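Local coordinates for protein methyltransferase (Streptomyces avermitilis, PDB 3GIW) that is of unknown function but is probably an S-adenosylmethionine-dependent methyltransferase with a Rossmann-like fold, whose relatives transfer a methyl group to a substrate, at residues A[239-244]-A[272-277]; A[162-167]-A[194-199]; A[20-25]-A[39-44]. All blocks are in the same frame, centred on the assembly; numbering follows the deposited sequence.

Contact 1: residues A[239-244]-A[272-277]; sequences LELVEP and AVARKP
Leu239, Glu240 and Ala274 carry most of this antiparallel pairing. Leu239 lays its CB 3.8 Å from the buried methyl of Ala274, CB to CB. Its CG lies beside its own backbone N (chi1 -52°), and from there the CD2 branch reaches past Ala274 to the end of the chain, resting on Lys276 CA at 3.9 Å and alongside Pro277 CD at 4.3 Å. Leu241 CD2 lies over the same Ala274 methyl and over that of Ala272, so that Ala274 CB has a leucine from each of two positions of the partner strand.

Glu240 pairs with Arg275 through two backbone bonds, Glu240 N to Arg275 O at 2.9 Å and Arg275 N to Glu240 O at 2.9 Å. Glu240 O also meets Ala274 CA in a CA-H...O contact of 3.2 Å, so two hydrogens converge on one oxygen. The extended side chain of Glu240 shares a face of the sheet with Arg275, and its CG approaches the ring of Pro277. Val242 N continues the pairing with a bond of 2.8 Å to Val273 O, and a water joins Val242 O to Val273 N.

This pairing sets strand 240-248 at one edge of the mixed sheet, beside strand 269-275, in the 3-2-1-4-5-7-6 order of class I methyltransferases. Beyond Ala274 runs strand 195-201; Phe236 packs on Ala272 and Ala274, and helix 55-75 touches Val242 and Val273.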
loop_
_atom_site.group_PDB
_atom_site.type_symbol
_atom_site.label_atom_id
_atom_site.label_comp_id
_atom_site.label_asym_id
_atom_site.label_seq_id
_atom_site.Cartn_x
_atom_site.Cartn_y
_atom_site.Cartn_z
ATOM N N LEU A 239 7.862 17.087 -4.929
ATOM C CA LEU A 239 8.557 16.281 -3.915
ATOM C C LEU A 239 9.933 15.845 -4.395
ATOM O O LEU A 239 10.226 15.874 -5.601
ATOM C CB LEU A 239 7.715 15.036 -3.546
ATOM C CG LEU A 239 6.269 15.299 -3.151
ATOM C CD1 LEU A 239 5.503 14.011 -2.781
ATOM C CD2 LEU A 239 6.209 16.288 -1.999
ATOM N N GLU A 240 10.772 15.418 -3.464
ATOM C CA GLU A 240 12.152 15.051 -3.768
ATOM C C GLU A 240 12.302 13.526 -3.734
ATOM O O GLU A 240 12.367 12.914 -2.686
ATOM C CB GLU A 240 13.118 15.748 -2.791
ATOM C CG GLU A 240 13.007 17.302 -2.880
ATOM C CD GLU A 240 14.049 18.098 -2.082
ATOM O OE1 GLU A 240 14.663 17.530 -1.170
ATOM O OE2 GLU A 240 14.252 19.292 -2.398
ATOM N N LEU A 241 12.355 12.922 -4.910
ATOM C CA LEU A 241 12.438 11.460 -4.999
ATOM C C LEU A 241 13.727 10.919 -4.434
ATOM O O LEU A 241 14.818 11.446 -4.721
ATOM C CB LEU A 241 12.290 10.951 -6.452
ATOM C CG LEU A 241 10.863 10.930 -7.004
ATOM C CD1 LEU A 241 10.852 10.980 -8.555
ATOM C CD2 LEU A 241 10.064 9.741 -6.507
ATOM N N VAL A 242 13.621 9.861 -3.641
ATOM C CA VAL A 242 14.767 9.066 -3.229
ATOM C C VAL A 242 15.249 8.234 -4.432
ATOM O O VAL A 242 14.429 7.614 -5.128
ATOM C CB VAL A 242 14.386 8.127 -2.046
ATOM C CG1 VAL A 242 15.569 7.223 -1.620
ATOM C CG2 VAL A 242 13.879 8.966 -0.853
ATOM N N GLU A 243 16.545 8.196 -4.718
ATOM C CA GLU A 243 17.060 7.370 -5.805
ATOM C C GLU A 243 16.683 5.916 -5.498
ATOM O O GLU A 243 16.706 5.513 -4.349
ATOM C CB GLU A 243 18.596 7.543 -5.981
ATOM C CG GLU A 243 19.435 7.057 -4.788
ATOM C CD GLU A 243 19.728 5.549 -4.770
ATOM O OE1 GLU A 243 19.561 4.859 -5.811
ATOM O OE2 GLU A 243 20.140 5.066 -3.680
ATOM N N PRO A 244 16.351 5.126 -6.530
ATOM C CA PRO A 244 16.455 5.361 -7.964
ATOM C C PRO A 244 15.230 6.017 -8.627
ATOM O O PRO A 244 15.086 5.955 -9.856
ATOM C CB PRO A 244 16.641 3.945 -8.505
ATOM C CG PRO A 244 15.815 3.101 -7.585
ATOM C CD PRO A 244 15.944 3.734 -6.227
ATOM N N ALA A 272 7.966 4.005 -5.376
ATOM C CA ALA A 272 8.706 5.233 -5.186
ATOM C C ALA A 272 8.519 5.787 -3.790
ATOM O O ALA A 272 7.477 5.569 -3.150
ATOM C CB ALA A 272 8.251 6.305 -6.226
ATOM N N VAL A 273 9.550 6.505 -3.332
ATOM C CA VAL A 273 9.551 7.177 -2.033
ATOM C C VAL A 273 10.121 8.570 -2.278
ATOM O O VAL A 273 11.123 8.721 -3.008
ATOM C CB VAL A 273 10.451 6.429 -1.044
ATOM C CG1 VAL A 273 10.537 7.165 0.325
ATOM C CG2 VAL A 273 9.955 4.993 -0.860
ATOM N N ALA A 274 9.508 9.595 -1.674
ATOM C CA ALA A 274 9.942 10.973 -1.884
ATOM C C ALA A 274 9.726 11.821 -0.621
ATOM O O ALA A 274 8.778 11.620 0.106
ATOM C CB ALA A 274 9.210 11.610 -3.024
ATOM N N ARG A 275 10.626 12.791 -0.427
ATOM C CA ARG A 275 10.608 13.719 0.722
ATOM C C ARG A 275 9.857 14.998 0.385
ATOM O O ARG A 275 10.002 15.551 -0.722
ATOM C CB ARG A 275 12.042 14.092 1.107
ATOM C CG ARG A 275 12.171 14.979 2.350
ATOM C CD ARG A 275 13.631 15.057 2.823
ATOM N NE ARG A 275 13.769 15.839 4.046
ATOM C CZ ARG A 275 13.754 17.168 4.108
ATOM N NH1 ARG A 275 13.587 17.908 3.012
ATOM N NH2 ARG A 275 13.884 17.758 5.294
ATOM N N LYS A 276 9.071 15.479 1.344
ATOM C CA LYS A 276 8.401 16.769 1.241
ATOM C C LYS A 276 9.350 17.885 1.737
ATOM O O LYS A 276 9.759 17.859 2.894
ATOM C CB LYS A 276 7.114 16.742 2.094
ATOM C CG LYS A 276 6.363 18.063 2.118
ATOM C CD LYS A 276 5.071 17.997 2.869
ATOM C CE LYS A 276 4.447 19.404 2.995
ATOM N NZ LYS A 276 3.004 19.285 3.415
ATOM N N PRO A 277 9.680 18.851 0.863
ATOM C CA PRO A 277 10.556 19.980 1.268
ATOM C C PRO A 277 9.971 20.804 2.388
ATOM O O PRO A 277 8.756 20.952 2.525
ATOM C CB PRO A 277 10.660 20.827 -0.008
ATOM C CG PRO A 277 10.264 19.963 -1.111
ATOM C CD PRO A 277 9.345 18.895 -0.574
ATOM O OXT PRO A 277 10.742 21.366 3.183
HETATM O O HOH W 1 12.043 6.232 -4.964
#

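Contact 2: residues A[162-167]-A[194-199]; sequences VALTVI and SYLAMS
Leu164 lies side by side with Leu196, its CD2 3.9 Å from Leu196 CD1, both side chains pointing the same way from two parallel strands. Strands 163-167 and 195-201, joined through helix 179-187, make a beta-alpha-beta unit of the Rossmann-like fold. The same first torsion, with CG anti to the backbone N (chi1 179° in Leu164, 175° in Leu196), sets both CG atoms alike, and the two buried isobutyl groups run together. Val166 continues the apolar row: its CG2 touches Leu196 CD1, and its CG1 is 4.1 Å from CE of Met198, a selenomethionine bent at chi3. On the other face Thr165 CG2 packs against Ala197 CB, while Thr165 OG1 is taken up by Asp84.

The backbones hold this register closely. Ala197 N bonds to Leu164 O at 2.9 Å, and Val166 N to Ala197 O. Just before the two strands Ser194 OG accepts Val162 N at 3.1 Å and also bonds to Pro191 O, tying the two lead-in residues together.

Toward Ile167 and Ser199 the pairing weakens. Ser199 OG packs 3.4 Å from Ile167 CG2 and hydrogen-bonds with Asn62, a residue of the S-adenosyl-L-homocysteine site. The backbone bond from Ser199 N to Val166 O is long and weak, and a water donates to Val166 O at 2.8 Å and to Ser199 O at 2.7 Å.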
loop_
_atom_site.group_PDB
_atom_site.type_symbol
_atom_site.label_atom_id
_atom_site.label_comp_id
_atom_site.label_asym_id
_atom_site.label_seq_id
_atom_site.Cartn_x
_atom_site.Cartn_y
_atom_site.Cartn_z
ATOM N N VAL A 162 6.083 12.722 9.230
ATOM C CA VAL A 162 5.290 11.505 9.057
ATOM C C VAL A 162 5.578 10.923 7.661
ATOM O O VAL A 162 5.740 11.681 6.701
ATOM C CB VAL A 162 3.776 11.859 9.129
ATOM C CG1 VAL A 162 2.888 10.654 8.869
ATOM C CG2 VAL A 162 3.368 12.434 10.527
ATOM N N ALA A 163 5.683 9.589 7.559
ATOM C CA ALA A 163 5.655 8.911 6.252
ATOM C C ALA A 163 4.230 8.467 5.936
ATOM O O ALA A 163 3.638 7.673 6.691
ATOM C CB ALA A 163 6.554 7.712 6.234
ATOM N N LEU A 164 3.708 8.993 4.838
ATOM C CA LEU A 164 2.413 8.658 4.294
ATOM C C LEU A 164 2.654 7.502 3.328
ATOM O O LEU A 164 3.307 7.687 2.298
ATOM C CB LEU A 164 1.803 9.853 3.571
ATOM C CG LEU A 164 0.442 9.646 2.927
ATOM C CD1 LEU A 164 -0.656 9.310 3.932
ATOM C CD2 LEU A 164 0.036 10.885 2.107
ATOM N N THR A 165 2.138 6.322 3.692
ATOM C CA THR A 165 2.261 5.118 2.850
ATOM C C THR A 165 0.932 4.789 2.167
ATOM O O THR A 165 -0.094 4.596 2.849
ATOM C CB THR A 165 2.868 3.920 3.643
ATOM O OG1 THR A 165 2.087 3.633 4.783
ATOM C CG2 THR A 165 4.258 4.282 4.174
ATOM N N VAL A 166 0.931 4.754 0.838
ATOM C CA VAL A 166 -0.275 4.502 0.022
ATOM C C VAL A 166 0.137 3.365 -0.943
ATOM O O VAL A 166 0.553 3.632 -2.069
ATOM C CB VAL A 166 -0.767 5.764 -0.730
ATOM C CG1 VAL A 166 -2.088 5.477 -1.402
ATOM C CG2 VAL A 166 -0.927 6.956 0.267
ATOM N N ILE A 167 0.063 2.133 -0.435
ATOM C CA ILE A 167 0.658 0.959 -1.070
ATOM C C ILE A 167 -0.423 -0.023 -1.527
ATOM O O ILE A 167 -1.322 -0.404 -0.783
ATOM C CB ILE A 167 1.643 0.310 -0.086
ATOM C CG1 ILE A 167 2.768 1.316 0.238
ATOM C CG2 ILE A 167 2.188 -1.005 -0.697
ATOM C CD1 ILE A 167 3.795 0.898 1.283
ATOM N N SER A 194 8.577 15.223 5.969
ATOM C CA SER A 194 7.680 14.081 5.802
ATOM C C SER A 194 7.987 13.390 4.464
ATOM O O SER A 194 8.748 13.924 3.619
ATOM C CB SER A 194 6.218 14.535 5.862
ATOM O OG SER A 194 5.898 15.007 7.169
ATOM N N TYR A 195 7.429 12.186 4.294
ATOM C CA TYR A 195 7.625 11.385 3.076
ATOM C C TYR A 195 6.304 10.858 2.527
ATOM O O TYR A 195 5.310 10.689 3.252
ATOM C CB TYR A 195 8.570 10.199 3.341
ATOM C CG TYR A 195 10.045 10.570 3.461
ATOM C CD1 TYR A 195 10.560 11.150 4.629
ATOM C CD2 TYR A 195 10.930 10.302 2.422
ATOM C CE1 TYR A 195 11.898 11.450 4.749
ATOM C CE2 TYR A 195 12.273 10.619 2.530
ATOM C CZ TYR A 195 12.746 11.210 3.694
ATOM O OH TYR A 195 14.095 11.536 3.850
ATOM N N LEU A 196 6.306 10.588 1.225
ATOM C CA LEU A 196 5.249 9.856 0.516
ATOM C C LEU A 196 5.906 8.612 -0.063
ATOM O O LEU A 196 6.914 8.714 -0.749
ATOM C CB LEU A 196 4.663 10.724 -0.591
ATOM C CG LEU A 196 3.621 10.021 -1.484
ATOM C CD1 LEU A 196 2.369 9.560 -0.725
ATOM C CD2 LEU A 196 3.207 10.952 -2.655
ATOM N N ALA A 197 5.315 7.453 0.203
ATOM C CA ALA A 197 5.758 6.154 -0.354
ATOM C C ALA A 197 4.531 5.519 -1.011
ATOM O O ALA A 197 3.487 5.373 -0.357
ATOM C CB ALA A 197 6.316 5.218 0.714
HETATM N N MSE A 198 4.678 5.098 -2.258
HETATM C CA MSE A 198 3.587 4.488 -2.989
HETATM C C MSE A 198 4.035 3.314 -3.842
HETATM O O MSE A 198 5.122 3.270 -4.375
HETATM C CB MSE A 198 2.921 5.493 -3.943
HETATM C CG MSE A 198 2.434 6.796 -3.274
HETATM SE SE MSE A 198 1.454 7.906 -4.551
HETATM C CE MSE A 198 -0.077 6.758 -4.791
ATOM N N SER A 199 3.114 2.376 -4.047
ATOM C CA SER A 199 3.211 1.430 -5.175
ATOM C C SER A 199 1.991 1.666 -6.068
ATOM O O SER A 199 0.837 1.780 -5.567
ATOM C CB SER A 199 3.370 -0.013 -4.746
ATOM O OG SER A 199 2.253 -0.485 -4.051
HETATM O O HOH W 2 -1.170 2.648 -4.065
#

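Contact 3: residues A[20-25]-A[39-44]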
loop_
_atom_site.group_PDB
_atom_site.type_symbol
_atom_site.label_atom_id
_atom_site.label_comp_id
_atom_site.label_asym_id
_atom_site.label_seq_id
_atom_site.Cartn_x
_atom_site.Cartn_y
_atom_site.Cartn_z
ATOM N N GLU A 20 -19.956 -13.125 0.132
ATOM C CA GLU A 20 -20.364 -13.697 -1.142
ATOM C C GLU A 20 -19.809 -12.972 -2.364
ATOM O O GLU A 20 -19.971 -13.472 -3.469
ATOM C CB GLU A 20 -21.894 -13.797 -1.230
ATOM C CG GLU A 20 -22.512 -14.683 -0.152
ATOM C CD GLU A 20 -21.832 -16.044 -0.040
ATOM O OE1 GLU A 20 -22.001 -16.876 -0.971
ATOM O OE2 GLU A 20 -21.123 -16.280 0.980
ATOM N N SER A 21 -19.172 -11.812 -2.169
ATOM C CA SER A 21 -18.505 -11.127 -3.277
ATOM C C SER A 21 -17.019 -10.984 -2.987
ATOM O O SER A 21 -16.598 -10.942 -1.838
ATOM C CB SER A 21 -19.138 -9.763 -3.532
ATOM O OG SER A 21 -18.845 -8.863 -2.481
ATOM N N ALA A 22 -16.221 -10.932 -4.054
ATOM C CA ALA A 22 -14.758 -10.791 -3.923
ATOM C C ALA A 22 -14.398 -9.379 -3.461
ATOM O O ALA A 22 -15.051 -8.389 -3.849
ATOM C CB ALA A 22 -14.062 -11.113 -5.245
ATOM N N HIS A 23 -13.356 -9.292 -2.625
ATOM C CA HIS A 23 -12.801 -8.028 -2.165
ATOM C C HIS A 23 -11.293 -7.986 -2.411
ATOM O O HIS A 23 -10.594 -8.962 -2.172
ATOM C CB HIS A 23 -13.038 -7.791 -0.653
ATOM C CG HIS A 23 -14.479 -7.613 -0.257
ATOM N ND1 HIS A 23 -15.425 -8.616 -0.335
ATOM C CD2 HIS A 23 -15.110 -6.550 0.289
ATOM C CE1 HIS A 23 -16.586 -8.160 0.107
ATOM N NE2 HIS A 23 -16.421 -6.913 0.502
ATOM N N SER A 24 -10.789 -6.836 -2.818
ATOM C CA SER A 24 -9.391 -6.751 -3.244
ATOM C C SER A 24 -8.387 -7.205 -2.147
ATOM O O SER A 24 -7.404 -7.920 -2.438
ATOM C CB SER A 24 -9.023 -5.355 -3.774
ATOM O OG SER A 24 -9.186 -4.357 -2.810
ATOM N N ALA A 25 -8.587 -6.797 -0.892
ATOM C CA ALA A 25 -7.626 -7.145 0.155
ATOM C C ALA A 25 -7.580 -8.638 0.398
ATOM O O ALA A 25 -6.547 -9.206 0.758
ATOM C CB ALA A 25 -7.995 -6.431 1.440
ATOM N N PRO A 39 -14.581 -18.187 -0.393
ATOM C CA PRO A 39 -14.616 -18.792 -1.724
ATOM C C PRO A 39 -14.699 -17.809 -2.903
ATOM O O PRO A 39 -14.063 -18.052 -3.942
ATOM C CB PRO A 39 -15.852 -19.718 -1.650
ATOM C CG PRO A 39 -15.964 -20.060 -0.205
ATOM C CD PRO A 39 -15.525 -18.839 0.547
ATOM N N ALA A 40 -15.477 -16.734 -2.785
ATOM C CA ALA A 40 -15.531 -15.723 -3.870
ATOM C C ALA A 40 -14.148 -15.111 -4.185
ATOM O O ALA A 40 -13.843 -14.801 -5.349
ATOM C CB ALA A 40 -16.525 -14.634 -3.555
ATOM N N ASP A 41 -13.325 -14.934 -3.149
ATOM C CA ASP A 41 -11.959 -14.395 -3.322
ATOM C C ASP A 41 -11.023 -15.394 -3.995
ATOM O O ASP A 41 -10.227 -15.047 -4.872
ATOM C CB ASP A 41 -11.397 -13.979 -1.976
ATOM C CG ASP A 41 -12.279 -12.996 -1.260
ATOM O OD1 ASP A 41 -12.550 -11.915 -1.830
ATOM O OD2 ASP A 41 -12.678 -13.350 -0.120
ATOM N N LYS A 42 -11.105 -16.656 -3.590
ATOM C CA LYS A 42 -10.351 -17.729 -4.259
ATOM C C LYS A 42 -10.728 -17.863 -5.745
ATOM O O LYS A 42 -9.872 -18.032 -6.612
ATOM C CB LYS A 42 -10.592 -19.065 -3.546
ATOM C CG LYS A 42 -9.986 -20.255 -4.255
ATOM C CD LYS A 42 -10.085 -21.479 -3.349
ATOM C CE LYS A 42 -9.149 -22.579 -3.764
ATOM N NZ LYS A 42 -9.226 -22.938 -5.176
ATOM N N GLU A 43 -12.020 -17.799 -6.054
ATOM C CA GLU A 43 -12.464 -17.957 -7.431
ATOM C C GLU A 43 -11.900 -16.825 -8.295
ATOM O O GLU A 43 -11.439 -17.058 -9.426
ATOM C CB GLU A 43 -13.990 -17.952 -7.495
ATOM C CG GLU A 43 -14.610 -18.210 -8.893
ATOM C CD GLU A 43 -14.731 -16.971 -9.779
ATOM O OE1 GLU A 43 -14.752 -15.829 -9.276
ATOM O OE2 GLU A 43 -14.824 -17.151 -11.013
ATOM N N ALA A 44 -11.965 -15.598 -7.778
ATOM C CA ALA A 44 -11.368 -14.441 -8.449
ATOM C C ALA A 44 -9.859 -14.609 -8.636
ATOM O O ALA A 44 -9.352 -14.454 -9.759
ATOM C CB ALA A 44 -11.697 -13.160 -7.676
HETATM O O HOH W 3 -15.132 -12.045 0.461
#
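Asp41 carries the polar part of the contact, its OD1 accepting the backbone N-H of His23 at 2.9 Å. The bond is nearly straight, 166° at the hydrogen, and the donor meets OD1 nearly along its C-O axis. CG stands beside the backbone N of Asp41 (chi1 -56°), which turns the carboxylate back to the helix start, where OD2 takes a hydrogen bond from Tyr38 N. OD2 accepts another from a water at 2.8 Å that also donates to Ser21 O. The carboxylate thus links the start of its own helix to His23, the N-cap residue of helix 24-31. An alanine in place of Asp41 would probably leave the N-H of His23 and that of Tyr38 without their acceptor and loosen the water from its site.

The van der Waals contacts are made by methyl groups. Ala40 CB sits 3.6 Å from Glu20 O and against the carbonyl carbon of Ser21. Ala22 CB lies 3.7 Å from Ala40 O, and its apolar partner is Ala44 CB at 4.0 Å.

These contacts bring the approach to helix 24-31 onto the first turns of helix 39-51, with Ile27 of helix 24-31 packing against both Ala22 and Ala44.

Contacts 1 and 2 belong to one sheet and share a border: their centres are 10 Å apart, and segments 194-199 and 272-277 meet through probable hydrogen bonds from Lys276 N to Ser194 O, 2.8 Å, and from Ala274 N to Leu196 O, 2.9 Å. Contact 3 stands apart, its centre 27 Å from that of contact 2 and 35 Å from that of contact 1. Contact 2 is nearest the S-adenosyl-L-homocysteine site, unoccupied by that ligand in this model, the Ser199 side chain being about 3 Å from that of Asn62. In contact 3 the His23 side chain is about 8 Å from that of Asp112. Contact 1, at the sheet edge formed by strand 240-248, is more distant, the Ala272 side chain about 11 Å from that of Asn62.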